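Local atomic coordinates of CYTH domain-containing protein (Pyrococcus horikoshii, PDB entry 2EEN), a protein that is of unknown function but belongs to the CYTH family of adenylyl cyclases and triphosphatases, and so may bind or process triphosphate-bearing compounds. Residues I134-T138 with L153-L157; E5-Y9 with K164-Y170; V18-E23 with E112-V116; I71-T77 with I146-V150. One frame throughout, in Å; residues are numbered along the deposited sequence.

Contact 1: residues I134-T138 with L153-L157; sequences IEIET and LEKIL
Strand I134-T138 and helix L153-L157 run roughly antiparallel, their axes 147° apart and 8.9 Å at closest approach, with I136 facing L153 where the backbones come nearest. I136 is the hub, its carbons reaching three helix residues, L153, I156 and L157. Its CG2 lodges between two successive turns, touching L153 CB at 3.6 Å and L157 CD1 at a rather tight 3.5 Å. The other branch, turned anti to the backbone N (chi1 -171°), carries CG1 past L153 CG and sets CD1 against I156 CG2 at 3.6 Å, the two isoleucines crossing at about a right angle. L157 is shared through its fork: while CD1 serves I136, CD2 lies 3.6 Å from I134 CD1, the leucine and I134 sliding past one another in opposite directions. At the far end of the strand the methyl T138 CG2 sits against both methyls of L153, 3.7 Å from CD1 and from CD2, and L153 CD2 also rests on the backbone at E137 CA. No hydrogen bond spans the interface, which is purely aliphatic; the hydroxyl of T138 is engaged instead by G119 O. E135 and E137 point away from the helix; the E135 carboxylate lies close to those of E5 and D125, with K76 and R111 as long, weak ion-pair partners, consistent with the charged interior of a CYTH tunnel. In the sheet, strand 131-139 is flanked by strands 3-9 and 120-127, whose L6 and I122 extend the apolar layer beneath helix 146-160; V162 and F165 cover L157, and I14 and V18 of helix 12-19 close over I134.

Contact 2: residues E5-Y9 with K164-Y170; sequences ELKGY and KFERRSY
K7 and Y170 meet as a cation-pi pair, K7 NZ over one face of the ring, shifted toward its rim and 3.5 Å from the centroid. A bend (chi3 69°) brings NZ there, and the same nitrogen donates to R168 O at 3.0 Å, in the carbonyl plane on a lone pair. Two residues on, Y9 crosses E166 obliquely, ring and carboxylate planes 73° apart. Y9 OH gives its proton to E166 OE1 at 2.7 Å from the anti side. R168 grips the carboxylate side-on, NH2 to OE1 at 2.9 Å and NE to OE2 at 2.6 Å from 45° above its plane; its backbone N also donates to OE2, so each oxygen accepts two donors. K164 lays its chain across Y9, CE 3.4 Å from Y9 CB. The backbones join through E166 N to K7 O (2.8 Å) and Y9 N to K164 O (2.9 Å). With an alanine in place of E166, the R168 guanidinium would probably lose this counter-charge and the Y9 hydroxyl its acceptor. E176 also pairs with R168; D125 accepts from Y170. K7 fits the tunnel-facing lysine of the CYTH ExExK signature; with K76 NZ close by, the carbonyl and ring face probably ease the crowding of two ammonium groups.

Contact 3: residues V18-E23 with E112-V116; sequences VRETFE and EKYYV
The ring of Y114 takes V18 on one face and E112 at its edge: V18 CG1 lies 3.6 Å from the ring centroid, a CH-pi contact offset toward the rim, while E112 OE1 is in the ring plane beside the hydroxyl. F22 O also meets the edge of Y114, near CD2. The F22 ring is sandwiched in turn, with V116 CG2 over the centre of one face, 4.0 Å from the centroid, and its own neighbour T21 CG2 over the opposite face. R19, extended from CG to NE, crosses the tyrosine obliquely at its hydroxyl end, CG resting 3.3 Å from Y114 OH, and its guanidinium stands 75° to the ring plane. From there NE reaches E112 OE1 at 3.3 Å, a long salt bridge tilted 17° from the guanidinium plane and made to the syn lone pair. The same oxygen accepts Y114 OH at 2.6 Å, nearly along its C-O axis. Between the backbones Y115 N donates to E23 O at 2.8 Å, and a water joins E23 N to Y115 O, 2.6 Å from the latter. This is where the chain leaves helix 12-19 and enters strand 23-36 beside strand 102-117. L124 packs on both V18 and Y114, and L160 of helix 146-160 on V18 and F22. The contact thus pairs an apolar side with a charged one. E112 OE1 draws together a phenol proton and an arginine; the phenol bond, the shorter of the two, fixes the hydroxyl's rotation, while the guanidinium probably supplies the compensating charge.

Contact 4: residues I71-T77 with I146-V150; sequences IDEKSKT and IPEAV
An ST turn at S75 shapes the hairpin connection I71-T77, between strands 59-70 and 78-85, against which I146 and V150 at the start of helix 146-160 are packed. S75 OG accepts from T77 N, two residues on, at 3.3 Å and also from T77 OG1 at 2.8 Å, and donates its own proton to D72 OD2 at 2.6 Å. With chi1 at 73°, OG lies between the backbone N and the carbonyl carbon, folded back into the loop where all three partners gather. The helix methyls rest on a mixed surface of loop carbons and oxygens. V150 CG2 touches S75 CB at 3.6 Å and lies equally far, 3.6 Å, from D72 OD2, while its other methyl, CG1, is 3.7 Å from K74 O. One turn earlier I146 extends toward T77, tip to tip, its CD1 3.6 Å from T77 CG2; this methyl also meets I71 CD1 at a tight 3.4 Å, the two isoleucines crossing at about a right angle. I146 CG2 rests against the D72 carboxylate carbon. V4 of strand 3-9 touches both T77 and V150, joining this packing to the edge of the sheet, and K76 is hydrogen-bonded to E5 through the backbone. Were S75 replaced by an alanine, the buried D72 carboxylate would probably lose its hydroxyl donor and the T77 amide its acceptor, freeing the loop to shift against the helix. No hydrogen bond crosses to the helix; S75 OG, D72 OD2 and the T77 amide are linked within the loop, with S75 OG as the common partner.

Overall arrangement
All four contacts fall within the CYTH domain and reach its eight-stranded antiparallel sheet or the loops joined to it. Contact 1 touches the other three: it shares helix 146-160 with contact 4, their centres about 11 Å apart, and its strand 131-139 neighbours strand 3-9 of contact 2. Contact 2 joins the beginning of the chain to the segment before the last helix, so the other three are nested inside the loop it closes; contact 3 closes before contact 1 opens. Contacts 3 and 4 are the most distant pair, their centres about 22 Å apart. Largely apolar packing, with a salt bridge in contact 3, fastens the helices, while K7, E5 and E135 meet near K76 on the inner, charged side.

Contact 1: residues I134-T138 with L153-L157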
loop_
_atom_site.group_PDB
_atom_site.type_symbol
_atom_site.label_atom_id
_atom_site.label_comp_id
_atom_site.label_asym_id
_atom_site.label_seq_id
_atom_site.Cartn_x
_atom_site.Cartn_y
_atom_site.Cartn_z
ATOM N N ILE A 134 -8.467 -10.688 25.588
ATOM C CA ILE A 134 -8.268 -9.340 26.072
ATOM C C ILE A 134 -6.862 -8.939 25.665
ATOM O O ILE A 134 -5.902 -9.697 25.833
ATOM C CB ILE A 134 -8.431 -9.231 27.603
ATOM C CG1 ILE A 134 -8.210 -7.772 28.025
ATOM C CG2 ILE A 134 -7.462 -10.170 28.316
ATOM C CD1 ILE A 134 -8.610 -7.474 29.445
ATOM N N GLU A 135 -6.746 -7.756 25.081
ATOM C CA GLU A 135 -5.452 -7.266 24.662
ATOM C C GLU A 135 -5.189 -5.953 25.362
ATOM O O GLU A 135 -6.120 -5.274 25.796
ATOM C CB GLU A 135 -5.410 -7.064 23.144
ATOM C CG GLU A 135 -5.290 -8.365 22.355
ATOM C CD GLU A 135 -5.061 -8.143 20.867
ATOM O OE1 GLU A 135 -4.470 -7.106 20.496
ATOM O OE2 GLU A 135 -5.453 -9.016 20.063
ATOM N N ILE A 136 -3.912 -5.633 25.504
ATOM C CA ILE A 136 -3.498 -4.379 26.107
ATOM C C ILE A 136 -2.289 -3.900 25.321
ATOM O O ILE A 136 -1.450 -4.701 24.890
ATOM C CB ILE A 136 -3.161 -4.538 27.611
ATOM C CG1 ILE A 136 -2.950 -3.152 28.231
ATOM C CG2 ILE A 136 -1.929 -5.429 27.794
ATOM C CD1 ILE A 136 -2.974 -3.156 29.755
ATOM N N GLU A 137 -2.206 -2.594 25.107
ATOM C CA GLU A 137 -1.104 -2.037 24.344
ATOM C C GLU A 137 -0.702 -0.649 24.790
ATOM O O GLU A 137 -1.500 0.097 25.366
ATOM C CB GLU A 137 -1.475 -1.967 22.866
ATOM C CG GLU A 137 -2.774 -1.213 22.624
ATOM C CD GLU A 137 -2.852 -0.604 21.241
ATOM O OE1 GLU A 137 -2.225 0.455 21.023
ATOM O OE2 GLU A 137 -3.539 -1.180 20.373
ATOM N N THR A 138 0.549 -0.314 24.502
ATOM C CA THR A 138 1.100 0.994 24.811
ATOM C C THR A 138 2.314 1.180 23.918
ATOM O O THR A 138 2.956 0.204 23.525
ATOM C CB THR A 138 1.529 1.110 26.283
ATOM O OG1 THR A 138 1.884 2.473 26.563
ATOM C CG2 THR A 138 2.730 0.208 26.565
ATOM N N LEU A 153 2.242 -3.799 31.513
ATOM C CA LEU A 153 0.993 -4.256 30.920
ATOM C C LEU A 153 0.567 -5.631 31.412
ATOM O O LEU A 153 -0.624 -5.888 31.603
ATOM C CB LEU A 153 1.098 -4.244 29.392
ATOM C CG LEU A 153 0.660 -2.938 28.712
ATOM C CD1 LEU A 153 1.271 -1.726 29.405
ATOM C CD2 LEU A 153 1.067 -2.981 27.244
ATOM N N GLU A 154 1.534 -6.518 31.628
ATOM C CA GLU A 154 1.203 -7.845 32.110
ATOM C C GLU A 154 0.569 -7.707 33.488
ATOM O O GLU A 154 -0.392 -8.397 33.805
ATOM C CB GLU A 154 2.449 -8.729 32.201
ATOM C CG GLU A 154 2.112 -10.195 32.403
ATOM C CD GLU A 154 3.336 -11.065 32.600
ATOM O OE1 GLU A 154 4.311 -10.911 31.832
ATOM O OE2 GLU A 154 3.317 -11.915 33.515
ATOM N N LYS A 155 1.109 -6.801 34.301
ATOM C CA LYS A 155 0.570 -6.584 35.642
ATOM C C LYS A 155 -0.878 -6.108 35.588
ATOM O O LYS A 155 -1.728 -6.589 36.334
ATOM C CB LYS A 155 1.420 -5.566 36.412
ATOM C CG LYS A 155 0.886 -5.267 37.808
ATOM C CD LYS A 155 1.871 -4.443 38.623
ATOM C CE LYS A 155 1.472 -4.425 40.089
ATOM N NZ LYS A 155 2.466 -3.707 40.933
ATOM N N ILE A 156 -1.165 -5.167 34.693
ATOM C CA ILE A 156 -2.521 -4.650 34.553
ATOM C C ILE A 156 -3.501 -5.768 34.198
ATOM O O ILE A 156 -4.574 -5.871 34.791
ATOM C CB ILE A 156 -2.578 -3.547 33.477
ATOM C CG1 ILE A 156 -1.809 -2.317 33.966
ATOM C CG2 ILE A 156 -4.020 -3.179 33.176
ATOM C CD1 ILE A 156 -1.586 -1.277 32.898
ATOM N N LEU A 157 -3.131 -6.611 33.240
ATOM C CA LEU A 157 -4.005 -7.710 32.846
ATOM C C LEU A 157 -4.181 -8.752 33.947
ATOM O O LEU A 157 -5.289 -9.237 34.173
ATOM C CB LEU A 157 -3.481 -8.385 31.577
ATOM C CG LEU A 157 -3.658 -7.528 30.325
ATOM C CD1 LEU A 157 -3.271 -8.331 29.098
ATOM C CD2 LEU A 157 -5.108 -7.066 30.232
#

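Contact 2: residues E5-Y9 with K164-Y170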
loop_
_atom_site.group_PDB
_atom_site.type_symbol
_atom_site.label_atom_id
_atom_site.label_comp_id
_atom_site.label_asym_id
_atom_site.label_seq_id
_atom_site.Cartn_x
_atom_site.Cartn_y
_atom_site.Cartn_z
ATOM N N GLU A 5 2.431 -4.997 22.856
ATOM C CA GLU A 5 1.121 -5.597 22.998
ATOM C C GLU A 5 1.169 -6.966 23.647
ATOM O O GLU A 5 2.052 -7.782 23.360
ATOM C CB GLU A 5 0.432 -5.694 21.632
ATOM C CG GLU A 5 -0.940 -6.362 21.680
ATOM C CD GLU A 5 -1.744 -6.160 20.404
ATOM O OE1 GLU A 5 -2.237 -5.032 20.181
ATOM O OE2 GLU A 5 -1.878 -7.125 19.622
ATOM N N LEU A 6 0.213 -7.191 24.537
ATOM C CA LEU A 6 0.060 -8.455 25.237
ATOM C C LEU A 6 -1.379 -8.894 25.055
ATOM O O LEU A 6 -2.286 -8.066 24.976
ATOM C CB LEU A 6 0.340 -8.304 26.734
ATOM C CG LEU A 6 1.760 -8.037 27.209
ATOM C CD1 LEU A 6 1.764 -8.013 28.733
ATOM C CD2 LEU A 6 2.689 -9.116 26.694
ATOM N N LYS A 7 -1.588 -10.202 24.994
ATOM C CA LYS A 7 -2.921 -10.748 24.825
ATOM C C LYS A 7 -3.129 -11.914 25.769
ATOM O O LYS A 7 -2.204 -12.683 26.036
ATOM C CB LYS A 7 -3.120 -11.216 23.379
ATOM C CG LYS A 7 -4.442 -11.938 23.130
ATOM C CD LYS A 7 -4.736 -12.082 21.636
ATOM C CE LYS A 7 -3.789 -13.053 20.947
ATOM N NZ LYS A 7 -4.045 -13.087 19.470
ATOM N N GLY A 8 -4.350 -12.038 26.271
ATOM C CA GLY A 8 -4.684 -13.129 27.160
ATOM C C GLY A 8 -6.060 -13.665 26.830
ATOM O O GLY A 8 -6.861 -12.988 26.184
ATOM N N TYR A 9 -6.335 -14.897 27.236
ATOM C CA TYR A 9 -7.650 -15.467 26.999
ATOM C C TYR A 9 -8.568 -14.802 28.007
ATOM O O TYR A 9 -8.138 -14.478 29.117
ATOM C CB TYR A 9 -7.639 -16.985 27.210
ATOM C CG TYR A 9 -6.937 -17.729 26.105
ATOM C CD1 TYR A 9 -5.545 -17.743 26.023
ATOM C CD2 TYR A 9 -7.663 -18.375 25.108
ATOM C CE1 TYR A 9 -4.893 -18.378 24.974
ATOM C CE2 TYR A 9 -7.020 -19.010 24.051
ATOM C CZ TYR A 9 -5.638 -19.007 23.991
ATOM O OH TYR A 9 -4.994 -19.615 22.938
ATOM N N LYS A 164 -3.970 -16.846 31.394
ATOM C CA LYS A 164 -3.279 -17.441 30.265
ATOM C C LYS A 164 -3.019 -16.445 29.151
ATOM O O LYS A 164 -3.940 -15.954 28.502
ATOM C CB LYS A 164 -4.064 -18.648 29.741
ATOM C CG LYS A 164 -5.569 -18.470 29.701
ATOM C CD LYS A 164 -6.252 -19.789 29.356
ATOM C CE LYS A 164 -7.767 -19.661 29.354
ATOM N NZ LYS A 164 -8.424 -20.971 29.090
ATOM N N PHE A 165 -1.744 -16.147 28.950
ATOM C CA PHE A 165 -1.315 -15.216 27.924
ATOM C C PHE A 165 -1.067 -15.949 26.617
ATOM O O PHE A 165 -0.819 -17.159 26.605
ATOM C CB PHE A 165 -0.062 -14.485 28.397
ATOM C CG PHE A 165 -0.338 -13.470 29.466
ATOM C CD1 PHE A 165 -0.346 -13.837 30.806
ATOM C CD2 PHE A 165 -0.662 -12.162 29.129
ATOM C CE1 PHE A 165 -0.678 -12.913 31.799
ATOM C CE2 PHE A 165 -0.994 -11.232 30.110
ATOM C CZ PHE A 165 -1.004 -11.608 31.446
ATOM N N GLU A 166 -1.133 -15.211 25.516
ATOM C CA GLU A 166 -0.958 -15.819 24.192
ATOM C C GLU A 166 -0.191 -14.893 23.236
ATOM O O GLU A 166 -0.599 -13.782 22.925
ATOM C CB GLU A 166 -2.347 -16.120 23.615
ATOM C CG GLU A 166 -2.275 -16.725 22.214
ATOM C CD GLU A 166 -1.673 -18.111 22.301
ATOM O OE1 GLU A 166 -2.319 -19.006 22.806
ATOM O OE2 GLU A 166 -0.558 -18.293 21.821
ATOM N N ARG A 167 0.991 -15.378 22.792
ATOM C CA ARG A 167 1.771 -14.599 21.834
ATOM C C ARG A 167 1.364 -14.913 20.393
ATOM O O ARG A 167 1.754 -14.244 19.441
ATOM C CB ARG A 167 3.248 -14.972 22.011
ATOM C CG ARG A 167 3.923 -14.306 23.207
ATOM C CD ARG A 167 5.427 -14.593 23.238
ATOM N NE ARG A 167 6.050 -14.056 22.032
ATOM C CZ ARG A 167 7.304 -14.446 21.702
ATOM N NH1 ARG A 167 7.963 -15.314 22.451
ATOM N NH2 ARG A 167 7.878 -13.932 20.610
ATOM N N ARG A 168 0.625 -16.024 20.227
ATOM C CA ARG A 168 0.161 -16.363 18.892
ATOM C C ARG A 168 -0.985 -15.444 18.479
ATOM O O ARG A 168 -1.875 -15.130 19.255
ATOM C CB ARG A 168 -0.336 -17.813 18.891
ATOM C CG ARG A 168 0.784 -18.852 18.839
ATOM C CD ARG A 168 0.238 -20.277 18.978
ATOM N NE ARG A 168 -0.577 -20.370 20.186
ATOM C CZ ARG A 168 -1.205 -21.534 20.479
ATOM N NH1 ARG A 168 -1.093 -22.587 19.686
ATOM N NH2 ARG A 168 -1.936 -21.608 21.593
ATOM N N SER A 169 -0.919 -15.017 17.229
ATOM C CA SER A 169 -1.923 -14.138 16.662
ATOM C C SER A 169 -3.210 -14.916 16.454
ATOM O O SER A 169 -3.208 -16.154 16.422
ATOM C CB SER A 169 -1.443 -13.616 15.315
ATOM O OG SER A 169 -1.221 -14.696 14.421
ATOM N N TYR A 170 -4.311 -14.193 16.306
ATOM C CA TYR A 170 -5.582 -14.854 16.061
ATOM C C TYR A 170 -5.452 -15.658 14.776
ATOM O O TYR A 170 -5.996 -16.756 14.665
ATOM C CB TYR A 170 -6.706 -13.831 15.916
ATOM C CG TYR A 170 -6.986 -13.064 17.182
ATOM C CD1 TYR A 170 -7.136 -13.728 18.402
ATOM C CD2 TYR A 170 -7.118 -11.678 17.164
ATOM C CE1 TYR A 170 -7.409 -13.030 19.568
ATOM C CE2 TYR A 170 -7.393 -10.971 18.325
ATOM C CZ TYR A 170 -7.536 -11.649 19.521
ATOM O OH TYR A 170 -7.800 -10.946 20.665
HETATM O O HOH W 1 0.874 -11.700 24.398
#

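Contact 3: residues V18-E23 with E112-V116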
loop_
_atom_site.group_PDB
_atom_site.type_symbol
_atom_site.label_atom_id
_atom_site.label_comp_id
_atom_site.label_asym_id
_atom_site.label_seq_id
_atom_site.Cartn_x
_atom_site.Cartn_y
_atom_site.Cartn_z
ATOM N N VAL A 18 -13.477 -5.294 33.375
ATOM C CA VAL A 18 -12.934 -4.185 32.613
ATOM C C VAL A 18 -13.977 -3.085 32.469
ATOM O O VAL A 18 -13.667 -1.901 32.612
ATOM C CB VAL A 18 -12.485 -4.644 31.214
ATOM C CG1 VAL A 18 -12.312 -3.449 30.298
ATOM C CG2 VAL A 18 -11.181 -5.415 31.331
ATOM N N ARG A 19 -15.217 -3.473 32.191
ATOM C CA ARG A 19 -16.285 -2.496 32.013
ATOM C C ARG A 19 -16.552 -1.702 33.286
ATOM O O ARG A 19 -16.980 -0.545 33.227
ATOM C CB ARG A 19 -17.573 -3.186 31.557
ATOM C CG ARG A 19 -17.452 -3.924 30.236
ATOM C CD ARG A 19 -18.822 -4.301 29.693
ATOM N NE ARG A 19 -18.731 -5.132 28.498
ATOM C CZ ARG A 19 -18.772 -6.461 28.505
ATOM N NH1 ARG A 19 -18.906 -7.119 29.651
ATOM N NH2 ARG A 19 -18.673 -7.130 27.368
ATOM N N GLU A 20 -16.287 -2.323 34.430
ATOM C CA GLU A 20 -16.496 -1.684 35.727
ATOM C C GLU A 20 -15.214 -1.074 36.300
ATOM O O GLU A 20 -15.207 -0.570 37.423
ATOM C CB GLU A 20 -17.065 -2.706 36.717
ATOM C CG GLU A 20 -18.445 -3.240 36.345
ATOM C CD GLU A 20 -19.558 -2.241 36.615
ATOM O OE1 GLU A 20 -19.434 -1.076 36.182
ATOM O OE2 GLU A 20 -20.562 -2.623 37.256
ATOM N N THR A 21 -14.130 -1.107 35.533
ATOM C CA THR A 21 -12.866 -0.559 36.013
ATOM C C THR A 21 -12.340 0.574 35.147
ATOM O O THR A 21 -11.694 1.501 35.639
ATOM C CB THR A 21 -11.766 -1.638 36.056
ATOM O OG1 THR A 21 -12.168 -2.705 36.921
ATOM C CG2 THR A 21 -10.457 -1.043 36.554
ATOM N N PHE A 22 -12.620 0.497 33.854
ATOM C CA PHE A 22 -12.110 1.494 32.933
ATOM C C PHE A 22 -13.137 2.204 32.083
ATOM O O PHE A 22 -14.222 1.697 31.811
ATOM C CB PHE A 22 -11.079 0.847 32.008
ATOM C CG PHE A 22 -9.944 0.194 32.732
ATOM C CD1 PHE A 22 -9.010 0.959 33.424
ATOM C CD2 PHE A 22 -9.805 -1.191 32.723
ATOM C CE1 PHE A 22 -7.947 0.355 34.096
ATOM C CE2 PHE A 22 -8.751 -1.803 33.387
ATOM C CZ PHE A 22 -7.820 -1.030 34.076
ATOM N N GLU A 23 -12.743 3.393 31.654
ATOM C CA GLU A 23 -13.533 4.254 30.804
ATOM C C GLU A 23 -13.706 3.580 29.447
ATOM O O GLU A 23 -12.718 3.195 28.812
ATOM C CB GLU A 23 -12.782 5.572 30.623
ATOM C CG GLU A 23 -13.478 6.608 29.782
ATOM C CD GLU A 23 -14.309 7.555 30.615
ATOM O OE1 GLU A 23 -14.583 7.239 31.795
ATOM O OE2 GLU A 23 -14.687 8.616 30.083
ATOM N N GLU A 112 -14.024 -4.027 21.953
ATOM C CA GLU A 112 -14.483 -2.928 22.792
ATOM C C GLU A 112 -13.205 -2.348 23.378
ATOM O O GLU A 112 -12.462 -3.057 24.050
ATOM C CB GLU A 112 -15.393 -3.416 23.913
ATOM C CG GLU A 112 -16.811 -3.754 23.480
ATOM C CD GLU A 112 -17.648 -4.315 24.619
ATOM O OE1 GLU A 112 -17.480 -3.857 25.770
ATOM O OE2 GLU A 112 -18.484 -5.208 24.366
ATOM N N LYS A 113 -12.955 -1.068 23.118
ATOM C CA LYS A 113 -11.747 -0.406 23.602
ATOM C C LYS A 113 -11.995 0.359 24.889
ATOM O O LYS A 113 -13.008 1.046 25.028
ATOM C CB LYS A 113 -11.218 0.568 22.551
ATOM C CG LYS A 113 -10.714 -0.066 21.269
ATOM C CD LYS A 113 -10.114 1.013 20.373
ATOM C CE LYS A 113 -9.561 0.447 19.079
ATOM N NZ LYS A 113 -9.008 1.537 18.228
ATOM N N TYR A 114 -11.050 0.239 25.815
ATOM C CA TYR A 114 -11.123 0.901 27.110
ATOM C C TYR A 114 -9.855 1.669 27.422
ATOM O O TYR A 114 -8.751 1.214 27.142
ATOM C CB TYR A 114 -11.366 -0.134 28.214
ATOM C CG TYR A 114 -12.731 -0.745 28.130
ATOM C CD1 TYR A 114 -12.998 -1.775 27.223
ATOM C CD2 TYR A 114 -13.790 -0.230 28.878
ATOM C CE1 TYR A 114 -14.283 -2.265 27.060
ATOM C CE2 TYR A 114 -15.083 -0.715 28.716
ATOM C CZ TYR A 114 -15.319 -1.731 27.802
ATOM O OH TYR A 114 -16.601 -2.196 27.609
ATOM N N TYR A 115 -10.025 2.853 28.003
ATOM C CA TYR A 115 -8.900 3.692 28.391
ATOM C C TYR A 115 -8.377 3.221 29.749
ATOM O O TYR A 115 -9.125 3.178 30.717
ATOM C CB TYR A 115 -9.364 5.145 28.512
ATOM C CG TYR A 115 -8.294 6.093 29.006
ATOM C CD1 TYR A 115 -7.424 6.717 28.117
ATOM C CD2 TYR A 115 -8.154 6.367 30.365
ATOM C CE1 TYR A 115 -6.442 7.599 28.570
ATOM C CE2 TYR A 115 -7.170 7.246 30.826
ATOM C CZ TYR A 115 -6.327 7.854 29.925
ATOM O OH TYR A 115 -5.368 8.728 30.381
ATOM N N VAL A 116 -7.098 2.861 29.822
ATOM C CA VAL A 116 -6.510 2.413 31.086
ATOM C C VAL A 116 -5.769 3.568 31.734
ATOM O O VAL A 116 -6.049 3.944 32.875
ATOM C CB VAL A 116 -5.542 1.246 30.858
ATOM C CG1 VAL A 116 -4.832 0.877 32.162
ATOM C CG2 VAL A 116 -6.315 0.059 30.335
HETATM O O HOH W 2 -10.206 4.525 32.700
#

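Contact 4: residues I71-T77 with I146-V150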
loop_
_atom_site.group_PDB
_atom_site.type_symbol
_atom_site.label_atom_id
_atom_site.label_comp_id
_atom_site.label_asym_id
_atom_site.label_seq_id
_atom_site.Cartn_x
_atom_site.Cartn_y
_atom_site.Cartn_z
ATOM N N ILE A 71 9.929 -9.346 18.272
ATOM C CA ILE A 71 11.282 -9.078 18.745
ATOM C C ILE A 71 11.415 -9.309 20.242
ATOM O O ILE A 71 12.501 -9.172 20.804
ATOM C CB ILE A 71 11.703 -7.637 18.436
ATOM C CG1 ILE A 71 10.734 -6.655 19.097
ATOM C CG2 ILE A 71 11.750 -7.423 16.931
ATOM C CD1 ILE A 71 11.151 -5.207 18.960
ATOM N N ASP A 72 10.311 -9.680 20.878
ATOM C CA ASP A 72 10.291 -9.912 22.318
ATOM C C ASP A 72 9.723 -11.293 22.647
ATOM O O ASP A 72 8.693 -11.696 22.108
ATOM C CB ASP A 72 9.454 -8.819 22.992
ATOM C CG ASP A 72 9.388 -8.975 24.494
ATOM O OD1 ASP A 72 10.458 -9.019 25.139
ATOM O OD2 ASP A 72 8.264 -9.046 25.032
ATOM N N GLU A 73 10.393 -12.011 23.543
ATOM C CA GLU A 73 9.962 -13.352 23.930
ATOM C C GLU A 73 8.759 -13.324 24.868
ATOM O O GLU A 73 8.009 -14.298 24.955
ATOM C CB GLU A 73 11.108 -14.101 24.624
ATOM C CG GLU A 73 12.498 -13.614 24.251
ATOM C CD GLU A 73 12.793 -12.218 24.776
ATOM O OE1 GLU A 73 12.789 -12.033 26.012
ATOM O OE2 GLU A 73 13.025 -11.304 23.955
ATOM N N LYS A 74 8.581 -12.207 25.564
ATOM C CA LYS A 74 7.489 -12.062 26.521
ATOM C C LYS A 74 6.247 -11.351 25.997
ATOM O O LYS A 74 5.291 -11.154 26.748
ATOM C CB LYS A 74 7.980 -11.329 27.770
ATOM C CG LYS A 74 8.765 -12.188 28.754
ATOM C CD LYS A 74 10.159 -12.509 28.258
ATOM C CE LYS A 74 10.997 -13.108 29.377
ATOM N NZ LYS A 74 10.309 -14.261 30.022
ATOM N N SER A 75 6.251 -10.959 24.727
ATOM C CA SER A 75 5.086 -10.270 24.187
ATOM C C SER A 75 4.946 -10.468 22.671
ATOM O O SER A 75 5.707 -11.172 22.027
ATOM C CB SER A 75 5.212 -8.780 24.521
ATOM O OG SER A 75 6.226 -8.200 23.702
ATOM N N LYS A 76 3.892 -9.842 22.119
ATOM C CA LYS A 76 3.662 -9.923 20.680
ATOM C C LYS A 76 4.199 -8.678 19.961
ATOM O O LYS A 76 3.868 -8.392 18.819
ATOM C CB LYS A 76 2.150 -10.016 20.454
ATOM C CG LYS A 76 1.511 -11.228 21.140
ATOM C CD LYS A 76 -0.020 -11.179 21.086
ATOM C CE LYS A 76 -0.552 -10.941 19.668
ATOM N NZ LYS A 76 -2.009 -10.862 19.703
ATOM N N THR A 77 5.023 -7.899 20.693
ATOM C CA THR A 77 5.551 -6.657 20.135
ATOM C C THR A 77 6.344 -6.897 18.857
ATOM O O THR A 77 7.199 -7.771 18.786
ATOM C CB THR A 77 6.476 -6.011 21.164
ATOM O OG1 THR A 77 5.749 -5.744 22.367
ATOM C CG2 THR A 77 7.021 -4.693 20.610
ATOM N N ILE A 146 10.917 -1.917 25.814
ATOM C CA ILE A 146 9.825 -2.891 25.697
ATOM C C ILE A 146 9.682 -3.774 26.945
ATOM O O ILE A 146 8.597 -4.001 27.466
ATOM C CB ILE A 146 10.102 -3.772 24.478
ATOM C CG1 ILE A 146 9.925 -2.967 23.188
ATOM C CG2 ILE A 146 9.110 -4.950 24.441
ATOM C CD1 ILE A 146 10.222 -3.803 21.943
ATOM N N PRO A 147 10.793 -4.313 27.477
ATOM C CA PRO A 147 10.687 -5.160 28.667
ATOM C C PRO A 147 9.916 -4.518 29.821
ATOM O O PRO A 147 9.036 -5.147 30.402
ATOM C CB PRO A 147 12.147 -5.442 29.011
ATOM C CG PRO A 147 12.778 -5.514 27.652
ATOM C CD PRO A 147 12.177 -4.306 26.964
ATOM N N GLU A 148 10.241 -3.269 30.143
ATOM C CA GLU A 148 9.558 -2.559 31.227
ATOM C C GLU A 148 8.064 -2.424 30.938
ATOM O O GLU A 148 7.226 -2.670 31.810
ATOM C CB GLU A 148 10.146 -1.156 31.411
ATOM C CG GLU A 148 11.602 -1.115 31.837
ATOM C CD GLU A 148 12.158 0.300 31.859
ATOM O OE1 GLU A 148 11.671 1.121 32.667
ATOM O OE2 GLU A 148 13.079 0.595 31.063
ATOM N N ALA A 149 7.743 -2.019 29.712
ATOM C CA ALA A 149 6.351 -1.843 29.308
ATOM C C ALA A 149 5.587 -3.157 29.387
ATOM O O ALA A 149 4.440 -3.187 29.823
ATOM C CB ALA A 149 6.278 -1.286 27.891
ATOM N N VAL A 150 6.221 -4.241 28.953
ATOM C CA VAL A 150 5.581 -5.541 28.991
ATOM C C VAL A 150 5.237 -5.895 30.429
ATOM O O VAL A 150 4.141 -6.359 30.714
ATOM C CB VAL A 150 6.489 -6.641 28.391
ATOM C CG1 VAL A 150 5.903 -8.018 28.679
ATOM C CG2 VAL A 150 6.624 -6.432 26.887
#